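Local coordinates for putative lipoprotein (Bacteroides ovatus, PDB 3OQQ), which is of unknown function but binds calcium ions and is probably an extracellular lipoprotein, rich in antiparallel beta strands, at residues Y405-K410 / Y423-D428; W142-F147 / P400-Y405; M62-V67 / A104-A109. One frame throughout, in Å; residues are numbered along the deposited sequence. Where two conformers were deposited one is given.

Contact 1 of 3, residues Y405-K410 / Y423-D428; sequences YPDFTK and YENFVD. With CA (calcium ion), chain D.
D407 and N425 make the direct polar link here: ND2 of N425 donates to OD2 of D407 at 2.9 Å, with an N-H...O angle of 154°. The donor comes down on OD2 from above the carboxylate plane, and the two side chains cross at about a right angle. N425 reaches the acid because its CG is anti to the backbone N (chi1 -179°). The other carboxylate oxygen, OD1, has a long salt bridge to NZ of K410.

Two waters add to this. One accepts from the backbone N of D407 and donates to O of N425, so that this residue pair is joined twice. Another donates to both OH of Y405 and O of Y423; the same hydroxyl also bonds to O of R393. A polar atom also sits at the Y405 ring edge: O of Y423, 3.2 Å from CE1.

The apolar contacts are two. CE1 of Y405 lies 3.5 Å from CB of F426, and separately CG of P406 meets CG2 of V427 at 3.8 Å. W422 meets the Y405 ring edge-to-face.

The type I turn from Y405 to F408, which leads into helix 408-413, is thus laid against the C-terminal loop that runs on to D428, whose two carboxylate oxygens bind a calcium ion. Turn and loop pack through the Y405 ring and P406, while their polar links lie toward the surface and are mostly water-mediated.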
loop_
_atom_site.group_PDB
_atom_site.type_symbol
_atom_site.label_atom_id
_atom_site.label_comp_id
_atom_site.label_asym_id
_atom_site.label_seq_id
_atom_site.Cartn_x
_atom_site.Cartn_y
_atom_site.Cartn_z
ATOM N N TYR A 405 14.991 14.529 4.196
ATOM C CA TYR A 405 13.748 15.169 4.629
ATOM C C TYR A 405 14.015 16.045 5.880
ATOM O O TYR A 405 13.878 15.542 7.001
ATOM C CB TYR A 405 12.636 14.093 4.870
ATOM C CG TYR A 405 12.182 13.495 3.560
ATOM C CD1 TYR A 405 11.204 14.121 2.789
ATOM C CD2 TYR A 405 12.828 12.383 3.019
ATOM C CE1 TYR A 405 10.855 13.635 1.529
ATOM C CE2 TYR A 405 12.509 11.906 1.750
ATOM C CZ TYR A 405 11.521 12.538 1.008
ATOM O OH TYR A 405 11.226 12.105 -0.256
ATOM N N PRO A 406 14.364 17.362 5.711
ATOM C CA PRO A 406 14.710 18.198 6.889
ATOM C C PRO A 406 13.576 18.468 7.886
ATOM O O PRO A 406 13.859 18.910 8.993
ATOM C CB PRO A 406 15.193 19.523 6.267
ATOM C CG PRO A 406 15.578 19.170 4.859
ATOM C CD PRO A 406 14.617 18.091 4.447
ATOM N N ASP A 407 12.309 18.261 7.505
ATOM C CA ASP A 407 11.192 18.464 8.438
ATOM C C ASP A 407 10.719 17.153 9.099
ATOM O O ASP A 407 9.780 17.183 9.906
ATOM C CB ASP A 407 10.037 19.141 7.722
ATOM C CG ASP A 407 10.382 20.561 7.325
ATOM O OD1 ASP A 407 11.235 21.174 8.000
ATOM O OD2 ASP A 407 9.796 21.054 6.356
ATOM N N PHE A 408 11.358 16.005 8.756
ATOM C CA PHE A 408 10.988 14.685 9.293
ATOM C C PHE A 408 11.042 14.646 10.827
ATOM O O PHE A 408 10.039 14.275 11.438
ATOM C CB PHE A 408 11.872 13.559 8.714
ATOM C CG PHE A 408 11.522 12.147 9.159
ATOM C CD1 PHE A 408 10.318 11.555 8.785
ATOM C CD2 PHE A 408 12.406 11.404 9.935
ATOM C CE1 PHE A 408 10.005 10.252 9.183
ATOM C CE2 PHE A 408 12.100 10.094 10.308
ATOM C CZ PHE A 408 10.909 9.521 9.919
ATOM N N THR A 409 12.194 15.008 11.447
ATOM C CA THR A 409 12.313 14.907 12.924
ATOM C C THR A 409 11.331 15.840 13.623
ATOM O O THR A 409 10.833 15.481 14.693
ATOM C CB THR A 409 13.742 15.103 13.441
ATOM O OG1 THR A 409 14.109 16.457 13.232
ATOM C CG2 THR A 409 14.746 14.160 12.759
ATOM N N LYS A 410 10.993 16.981 12.992
ATOM C CA LYS A 410 9.998 17.922 13.542
ATOM C C LYS A 410 8.638 17.225 13.695
ATOM O O LYS A 410 7.986 17.378 14.717
ATOM C CB LYS A 410 9.869 19.185 12.678
ATOM C CG LYS A 410 10.975 20.199 12.921
ATOM C CD LYS A 410 10.890 21.346 11.914
ATOM C CE LYS A 410 12.009 22.335 12.099
ATOM N NZ LYS A 410 12.070 23.315 10.978
ATOM N N TYR A 423 6.985 15.259 4.044
ATOM C CA TYR A 423 7.363 14.446 2.871
ATOM C C TYR A 423 7.388 15.269 1.579
ATOM O O TYR A 423 8.022 14.850 0.612
ATOM C CB TYR A 423 6.425 13.241 2.703
ATOM C CG TYR A 423 4.962 13.593 2.882
ATOM C CD1 TYR A 423 4.250 14.235 1.874
ATOM C CD2 TYR A 423 4.286 13.266 4.052
ATOM C CE1 TYR A 423 2.918 14.604 2.051
ATOM C CE2 TYR A 423 2.941 13.590 4.221
ATOM C CZ TYR A 423 2.265 14.272 3.221
ATOM O OH TYR A 423 0.938 14.605 3.379
ATOM N N GLU A 424 6.717 16.440 1.572
ATOM C CA GLU A 424 6.711 17.364 0.445
ATOM C C GLU A 424 8.033 18.164 0.414
ATOM O O GLU A 424 8.365 18.759 -0.617
ATOM C CB GLU A 424 5.506 18.336 0.536
ATOM C CG GLU A 424 4.163 17.688 0.264
ATOM C CD GLU A 424 2.938 18.574 0.145
ATOM O OE1 GLU A 424 3.039 19.797 0.394
ATOM O OE2 GLU A 424 1.859 18.030 -0.175
ATOM N N ASN A 425 8.765 18.212 1.540
ATOM C CA ASN A 425 10.004 18.998 1.593
ATOM C C ASN A 425 11.225 18.081 1.481
ATOM O O ASN A 425 11.869 17.777 2.477
ATOM C CB ASN A 425 10.062 19.886 2.866
ATOM C CG ASN A 425 11.312 20.757 2.970
ATOM O OD1 ASN A 425 11.958 21.110 1.976
ATOM N ND2 ASN A 425 11.679 21.134 4.173
ATOM N N PHE A 426 11.519 17.617 0.262
ATOM C CA PHE A 426 12.667 16.739 0.044
ATOM C C PHE A 426 13.822 17.543 -0.509
ATOM O O PHE A 426 13.599 18.559 -1.145
ATOM C CB PHE A 426 12.296 15.587 -0.924
ATOM C CG PHE A 426 11.880 16.048 -2.310
ATOM C CD1 PHE A 426 10.557 16.375 -2.583
ATOM C CD2 PHE A 426 12.813 16.163 -3.331
ATOM C CE1 PHE A 426 10.178 16.809 -3.850
ATOM C CE2 PHE A 426 12.437 16.618 -4.595
ATOM C CZ PHE A 426 11.119 16.928 -4.847
ATOM N N VAL A 427 15.053 17.083 -0.304
ATOM C CA VAL A 427 16.243 17.721 -0.872
ATOM C C VAL A 427 16.577 16.911 -2.122
ATOM O O VAL A 427 16.834 15.699 -2.023
ATOM C CB VAL A 427 17.405 17.764 0.142
ATOM C CG1 VAL A 427 18.667 18.337 -0.486
ATOM C CG2 VAL A 427 17.006 18.552 1.387
ATOM N N ASP A 428 16.543 17.572 -3.294
ATOM C CA ASP A 428 16.794 16.941 -4.580
ATOM C C ASP A 428 18.095 16.115 -4.576
ATOM O O ASP A 428 18.055 14.949 -4.950
ATOM C CB ASP A 428 16.845 18.009 -5.699
ATOM C CG ASP A 428 17.158 17.439 -7.072
ATOM O OD1 ASP A 428 16.960 16.231 -7.266
ATOM O OD2 ASP A 428 17.589 18.203 -7.940
HETATM CA CA CA D . 18.088 16.314 -9.400
HETATM O O HOH W 1 9.034 13.419 -2.013
HETATM O O HOH W 2 11.189 17.249 5.166
HETATM O O HOH W 3 16.392 17.022 -10.711
#

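Contact 2 of 3, residues W142-F147 / P400-Y405; sequences WYDEDF and PFREAY. With CA (calcium ion), chain B; CA (calcium ion), chain C.
F401 and R402 offer their backbone N-H groups to the loop 142-147. The N of F401 donates to O of E145 at 2.8 Å, tilted from the carbonyl plane; the N of R402 donates to O of Y143 at 3.1 Å, nearly along the C=O axis. P400 stands at the N-cap of the short helix 401-404, whose first N-H groups, lacking an earlier turn, are served by the loop carbonyls. The O of P400 accepts from N of both E403 and A404, while CA of P400 makes a CA-H...O contact with O of D144.

The charged end of R402 is held less firmly. Its CG lies between the backbone N and the carbonyl carbon (chi1 79°) and the chain bends at chi3 (-72°), bringing NE beside CD1 of Y143. NH1 makes weak bonds of 3.3 Å to OD2 of D144 and to OD1, whose position is doubtful, while CE1 of Y143 lies 3.5 Å over the centre of one guanidinium face. A water also donates to that OD1 and to OE2 of E403, bridging two like charges. An alanine in place of R402 would probably leave the D144 carboxylate without its positive mate and uncover the edge of the Y143 ring.

The same loop binds calcium. D146 OD1 bridges two calcium ions, and OD2 binds one of them at 2.4 Å while also accepting from N of R398; E132, N148, D149, G186 and E397 supply further ligands. A water on the other ion accepts from N of D146 and donates to OE1 of E145, whose OE2 is taken by N of L139. Beside D146, CB of F147 packs on CD1 of F401.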
loop_
_atom_site.group_PDB
_atom_site.type_symbol
_atom_site.label_atom_id
_atom_site.label_comp_id
_atom_site.label_asym_id
_atom_site.label_seq_id
_atom_site.Cartn_x
_atom_site.Cartn_y
_atom_site.Cartn_z
ATOM N N TRP A 142 17.855 6.944 15.091
ATOM C CA TRP A 142 17.337 5.996 14.112
ATOM C C TRP A 142 17.011 6.642 12.762
ATOM O O TRP A 142 17.116 5.979 11.747
ATOM C CB TRP A 142 16.130 5.231 14.674
ATOM C CG TRP A 142 14.943 6.082 15.015
ATOM C CD1 TRP A 142 14.608 6.563 16.248
ATOM C CD2 TRP A 142 13.866 6.445 14.131
ATOM N NE1 TRP A 142 13.390 7.197 16.189
ATOM C CE2 TRP A 142 12.917 7.151 14.899
ATOM C CE3 TRP A 142 13.611 6.235 12.757
ATOM C CZ2 TRP A 142 11.736 7.663 14.346
ATOM C CZ3 TRP A 142 12.451 6.761 12.200
ATOM C CH2 TRP A 142 11.540 7.485 12.987
ATOM N N TYR A 143 16.708 7.939 12.736
ATOM C CA TYR A 143 16.387 8.625 11.481
ATOM C C TYR A 143 17.672 9.090 10.746
ATOM O O TYR A 143 17.587 9.800 9.760
ATOM C CB TYR A 143 15.402 9.774 11.721
ATOM C CG TYR A 143 15.550 10.428 13.073
ATOM C CD1 TYR A 143 16.687 11.168 13.393
ATOM C CD2 TYR A 143 14.548 10.325 14.030
ATOM C CE1 TYR A 143 16.820 11.790 14.635
ATOM C CE2 TYR A 143 14.667 10.952 15.271
ATOM C CZ TYR A 143 15.805 11.683 15.568
ATOM O OH TYR A 143 15.941 12.263 16.806
ATOM N N ASP A 144 18.847 8.637 11.207
ATOM C CA ASP A 144 20.148 8.820 10.572
ATOM C C ASP A 144 20.389 7.623 9.608
ATOM O O ASP A 144 21.338 7.625 8.821
ATOM C CB ASP A 144 21.274 8.952 11.615
ATOM C CG ASP A 144 21.603 10.394 11.980
ATOM O OD1 ASP A 144 21.278 11.302 11.184
ATOM O OD2 ASP A 144 22.238 10.605 13.017
ATOM N N GLU A 145 19.504 6.603 9.673
ATOM C CA GLU A 145 19.482 5.470 8.732
ATOM C C GLU A 145 18.977 6.013 7.407
ATOM O O GLU A 145 18.344 7.073 7.415
ATOM C CB GLU A 145 18.569 4.315 9.241
ATOM C CG GLU A 145 18.967 3.691 10.578
ATOM C CD GLU A 145 20.268 2.918 10.682
ATOM O OE1 GLU A 145 21.090 2.968 9.740
ATOM O OE2 GLU A 145 20.483 2.288 11.741
ATOM N N ASP A 146 19.245 5.325 6.273
ATOM C CA ASP A 146 18.837 5.849 4.971
ATOM C C ASP A 146 17.379 5.482 4.558
ATOM O O ASP A 146 16.827 6.134 3.660
ATOM C CB ASP A 146 19.850 5.479 3.851
ATOM C CG ASP A 146 20.205 4.013 3.605
ATOM O OD1 ASP A 146 19.578 3.124 4.227
ATOM O OD2 ASP A 146 21.103 3.758 2.787
ATOM N N PHE A 147 16.770 4.470 5.202
ATOM C CA PHE A 147 15.390 4.009 4.943
ATOM C C PHE A 147 15.131 3.695 3.459
ATOM O O PHE A 147 14.035 3.953 2.962
ATOM C CB PHE A 147 14.330 5.000 5.474
ATOM C CG PHE A 147 14.056 4.781 6.945
ATOM C CD1 PHE A 147 14.867 5.375 7.919
ATOM C CD2 PHE A 147 13.023 3.939 7.360
ATOM C CE1 PHE A 147 14.640 5.138 9.282
ATOM C CE2 PHE A 147 12.792 3.704 8.722
ATOM C CZ PHE A 147 13.608 4.296 9.673
ATOM N N PRO A 400 21.516 10.013 5.438
ATOM C CA PRO A 400 20.539 9.960 6.548
ATOM C C PRO A 400 19.155 10.442 6.109
ATOM O O PRO A 400 19.061 11.482 5.462
ATOM C CB PRO A 400 21.147 10.901 7.603
ATOM C CG PRO A 400 22.608 10.924 7.307
ATOM C CD PRO A 400 22.681 10.856 5.790
ATOM N N PHE A 401 18.085 9.691 6.451
ATOM C CA PHE A 401 16.703 10.046 6.077
ATOM C C PHE A 401 16.349 11.487 6.483
ATOM O O PHE A 401 15.840 12.229 5.652
ATOM C CB PHE A 401 15.680 9.053 6.657
ATOM C CG PHE A 401 14.354 9.126 5.923
ATOM C CD1 PHE A 401 14.242 8.685 4.605
ATOM C CD2 PHE A 401 13.242 9.691 6.524
ATOM C CE1 PHE A 401 13.025 8.787 3.914
ATOM C CE2 PHE A 401 12.016 9.783 5.837
ATOM C CZ PHE A 401 11.913 9.323 4.545
ATOM N N ARG A 402 16.708 11.910 7.722
ATOM C CA ARG A 402 16.476 13.258 8.267
ATOM C C ARG A 402 17.203 14.371 7.412
ATOM O O ARG A 402 16.810 15.537 7.482
ATOM C CB ARG A 402 16.934 13.309 9.737
ATOM C CG ARG A 402 18.445 13.454 9.880
ATOM C CD ARG A 402 18.993 13.049 11.207
ATOM N NE ARG A 402 18.666 13.998 12.254
ATOM C CZ ARG A 402 19.283 14.053 13.428
ATOM N NH1 ARG A 402 20.302 13.239 13.692
ATOM N NH2 ARG A 402 18.898 14.927 14.343
ATOM N N GLU A 403 18.248 14.008 6.629
ATOM C CA GLU A 403 18.944 14.956 5.731
ATOM C C GLU A 403 18.217 15.046 4.391
ATOM O O GLU A 403 18.129 16.128 3.826
ATOM C CB GLU A 403 20.424 14.583 5.534
ATOM C CG GLU A 403 21.247 14.828 6.785
ATOM C CD GLU A 403 22.746 14.663 6.661
ATOM O OE1 GLU A 403 23.275 14.774 5.532
ATOM O OE2 GLU A 403 23.397 14.433 7.705
ATOM N N ALA A 404 17.674 13.918 3.890
ATOM C CA ALA A 404 16.843 13.898 2.680
ATOM C C ALA A 404 15.531 14.648 2.941
ATOM O O ALA A 404 15.014 15.311 2.036
ATOM C CB ALA A 404 16.545 12.458 2.270
ATOM N N TYR A 405 14.991 14.529 4.196
ATOM C CA TYR A 405 13.748 15.169 4.629
ATOM C C TYR A 405 14.015 16.045 5.880
ATOM O O TYR A 405 13.878 15.542 7.001
ATOM C CB TYR A 405 12.636 14.093 4.870
ATOM C CG TYR A 405 12.182 13.495 3.560
ATOM C CD1 TYR A 405 11.204 14.121 2.789
ATOM C CD2 TYR A 405 12.828 12.383 3.019
ATOM C CE1 TYR A 405 10.855 13.635 1.529
ATOM C CE2 TYR A 405 12.509 11.906 1.750
ATOM C CZ TYR A 405 11.521 12.538 1.008
ATOM O OH TYR A 405 11.226 12.105 -0.256
HETATM CA CA CA B . 20.486 1.467 2.290
HETATM CA CA CA C . 19.719 1.209 5.867
HETATM O O HOH W 4 22.273 13.655 10.026
HETATM O O HOH W 5 20.996 2.884 7.056
HETATM O O HOH W 6 21.608 0.640 4.572
HETATM O O HOH W 7 20.876 -0.571 6.948
#

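Contact 3 of 3, residues M62-V67 / A104-A109; sequences MKYNTV and ALPEDA
The hydroxyl of Y64 donates to OD1 of D108 at 2.6 Å, the shortest hydrogen bond between strand end 62-67 and loop 104-109. OD1 receives it on its syn lone pair, the side of the other carboxylate oxygen, and the ring and carboxylate planes stand 62° apart. D108 CG sits between its own backbone N and carbonyl carbon (chi1 65°), which puts CG 3.4 Å from OH of Y64.

The ring of Y64 is packed by the same loop. P106 lies over one face in a CH-pi contact, its CD 4.2 Å from the ring centroid and offset toward the rim, and CB of A109 comes to 3.5 Å from CD2. Two residues earlier on the strand, CE of M62, a selenomethionine, meets CD of P106 tip to tip at 3.7 Å and approaches O of A104.

Past the strand's end the backbones join. N of V67 donates to O of D108 at 2.9 Å, and T66 and A109 form a single beta bridge, supported by CA-H...O contacts from T66 to O of D108 and from A109 to O of N65. The type I turn from P106 to A109 presents both the proline and the acid to Y64, and N65 carries the pairing on through backbone bonding to V110.

The ring is therefore packed by proline and alanine and its hydroxyl is bonded to a carboxylate, which would probably favour the ionised form with such a donor close by.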
loop_
_atom_site.group_PDB
_atom_site.type_symbol
_atom_site.label_atom_id
_atom_site.label_comp_id
_atom_site.label_asym_id
_atom_site.label_seq_id
_atom_site.Cartn_x
_atom_site.Cartn_y
_atom_site.Cartn_z
HETATM N N MSE A 62 -14.807 16.361 -5.309
HETATM C CA MSE A 62 -15.694 15.462 -6.030
HETATM C C MSE A 62 -15.744 15.893 -7.490
HETATM O O MSE A 62 -16.174 17.015 -7.785
HETATM C CB MSE A 62 -17.099 15.490 -5.392
HETATM C CG MSE A 62 -18.089 14.517 -6.032
HETATM SE SE MSE A 62 -19.903 14.753 -5.364
HETATM C CE MSE A 62 -20.343 16.287 -6.337
ATOM N N LYS A 63 -15.261 15.022 -8.392
ATOM C CA LYS A 63 -15.344 15.288 -9.827
ATOM C C LYS A 63 -16.627 14.641 -10.328
ATOM O O LYS A 63 -16.935 13.492 -9.959
ATOM C CB LYS A 63 -14.108 14.806 -10.600
ATOM C CG LYS A 63 -12.855 15.602 -10.211
ATOM C CD LYS A 63 -11.976 16.036 -11.376
ATOM C CE LYS A 63 -10.749 16.737 -10.832
ATOM N NZ LYS A 63 -10.516 18.077 -11.431
ATOM N N TYR A 64 -17.407 15.394 -11.118
ATOM C CA TYR A 64 -18.665 14.867 -11.616
ATOM C C TYR A 64 -18.953 15.321 -13.054
ATOM O O TYR A 64 -18.474 16.370 -13.492
ATOM C CB TYR A 64 -19.821 15.284 -10.678
ATOM C CG TYR A 64 -20.167 16.768 -10.694
ATOM C CD1 TYR A 64 -19.556 17.655 -9.812
ATOM C CD2 TYR A 64 -21.179 17.260 -11.519
ATOM C CE1 TYR A 64 -19.911 19.004 -9.782
ATOM C CE2 TYR A 64 -21.543 18.605 -11.495
ATOM C CZ TYR A 64 -20.911 19.470 -10.620
ATOM O OH TYR A 64 -21.263 20.793 -10.589
ATOM N N ASN A 65 -19.782 14.534 -13.756
ATOM C CA ASN A 65 -20.239 14.797 -15.111
ATOM C C ASN A 65 -21.402 15.738 -15.062
ATOM O O ASN A 65 -22.350 15.517 -14.300
ATOM C CB ASN A 65 -20.645 13.484 -15.807
ATOM C CG ASN A 65 -19.503 12.518 -15.910
ATOM O OD1 ASN A 65 -18.408 12.886 -16.306
ATOM N ND2 ASN A 65 -19.705 11.275 -15.514
ATOM N N THR A 66 -21.335 16.797 -15.871
ATOM C CA THR A 66 -22.393 17.783 -15.939
ATOM C C THR A 66 -23.388 17.406 -16.998
ATOM O O THR A 66 -23.093 16.599 -17.883
ATOM C CB THR A 66 -21.842 19.191 -16.218
ATOM O OG1 THR A 66 -21.343 19.252 -17.559
ATOM C CG2 THR A 66 -20.809 19.676 -15.171
ATOM N N VAL A 67 -24.555 18.044 -16.922
ATOM C CA VAL A 67 -25.673 17.856 -17.835
ATOM C C VAL A 67 -25.277 18.310 -19.273
ATOM O O VAL A 67 -25.936 17.924 -20.233
ATOM C CB VAL A 67 -26.928 18.590 -17.274
ATOM C CG1 VAL A 67 -26.834 20.115 -17.416
ATOM C CG2 VAL A 67 -28.220 18.048 -17.873
ATOM N N ALA A 104 -23.096 15.536 -1.936
ATOM C CA ALA A 104 -24.365 16.015 -2.478
ATOM C C ALA A 104 -24.127 16.393 -3.915
ATOM O O ALA A 104 -23.057 16.923 -4.257
ATOM C CB ALA A 104 -24.901 17.201 -1.674
ATOM N N LEU A 105 -25.086 16.063 -4.762
ATOM C CA LEU A 105 -25.017 16.333 -6.191
ATOM C C LEU A 105 -25.513 17.745 -6.545
ATOM O O LEU A 105 -26.698 18.050 -6.340
ATOM C CB LEU A 105 -25.853 15.282 -6.937
ATOM C CG LEU A 105 -25.219 14.450 -8.024
ATOM C CD1 LEU A 105 -23.894 13.842 -7.584
ATOM C CD2 LEU A 105 -26.163 13.369 -8.454
ATOM N N PRO A 106 -24.635 18.601 -7.154
ATOM C CA PRO A 106 -25.086 19.930 -7.612
ATOM C C PRO A 106 -26.195 19.788 -8.654
ATOM O O PRO A 106 -26.341 18.720 -9.247
ATOM C CB PRO A 106 -23.809 20.534 -8.219
ATOM C CG PRO A 106 -22.701 19.803 -7.547
ATOM C CD PRO A 106 -23.209 18.402 -7.481
ATOM N N GLU A 107 -26.984 20.841 -8.864
ATOM C CA GLU A 107 -28.131 20.807 -9.777
ATOM C C GLU A 107 -27.752 20.648 -11.266
ATOM O O GLU A 107 -28.607 20.252 -12.057
ATOM C CB GLU A 107 -29.000 22.064 -9.598
ATOM C CG GLU A 107 -29.847 22.070 -8.328
ATOM C CD GLU A 107 -30.835 20.935 -8.112
ATOM O OE1 GLU A 107 -31.366 20.390 -9.108
ATOM O OE2 GLU A 107 -31.094 20.605 -6.932
ATOM N N ASP A 108 -26.503 20.965 -11.644
ATOM C CA ASP A 108 -26.035 20.817 -13.019
ATOM C C ASP A 108 -25.363 19.432 -13.263
ATOM O O ASP A 108 -24.770 19.215 -14.317
ATOM C CB ASP A 108 -25.064 21.963 -13.367
ATOM C CG ASP A 108 -23.766 21.980 -12.584
ATOM O OD1 ASP A 108 -23.658 21.245 -11.579
ATOM O OD2 ASP A 108 -22.849 22.671 -13.002
ATOM N N ALA A 109 -25.459 18.501 -12.298
ATOM C CA ALA A 109 -24.850 17.182 -12.429
ATOM C C ALA A 109 -25.727 16.232 -13.223
ATOM O O ALA A 109 -26.952 16.443 -13.306
ATOM C CB ALA A 109 -24.595 16.595 -11.055
#

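How the contacts relate
Contacts 1 and 2 are neighbours, their centres 10 Å apart, and share Y405, which follows helix 401-404 and opens the turn into helix 408-413. They touch directly: N of V427 lies 2.9 Å from O of A404, a probable hydrogen bond, and F408 and T409 pack on Y143. Both carry calcium ligands, D428 and D146. Contact 1, at the surface, mixes one direct bond with water bridges, whereas contact 2 is partly buried and has direct backbone bonds. Contact 3 is remote, its nearest atoms about 17 Å from contact 1 and about 25 Å from contact 2. Also partly buried, it joins a strand end to a loop through a phenol-carboxylate bond and proline packing, and none of its residues binds a metal.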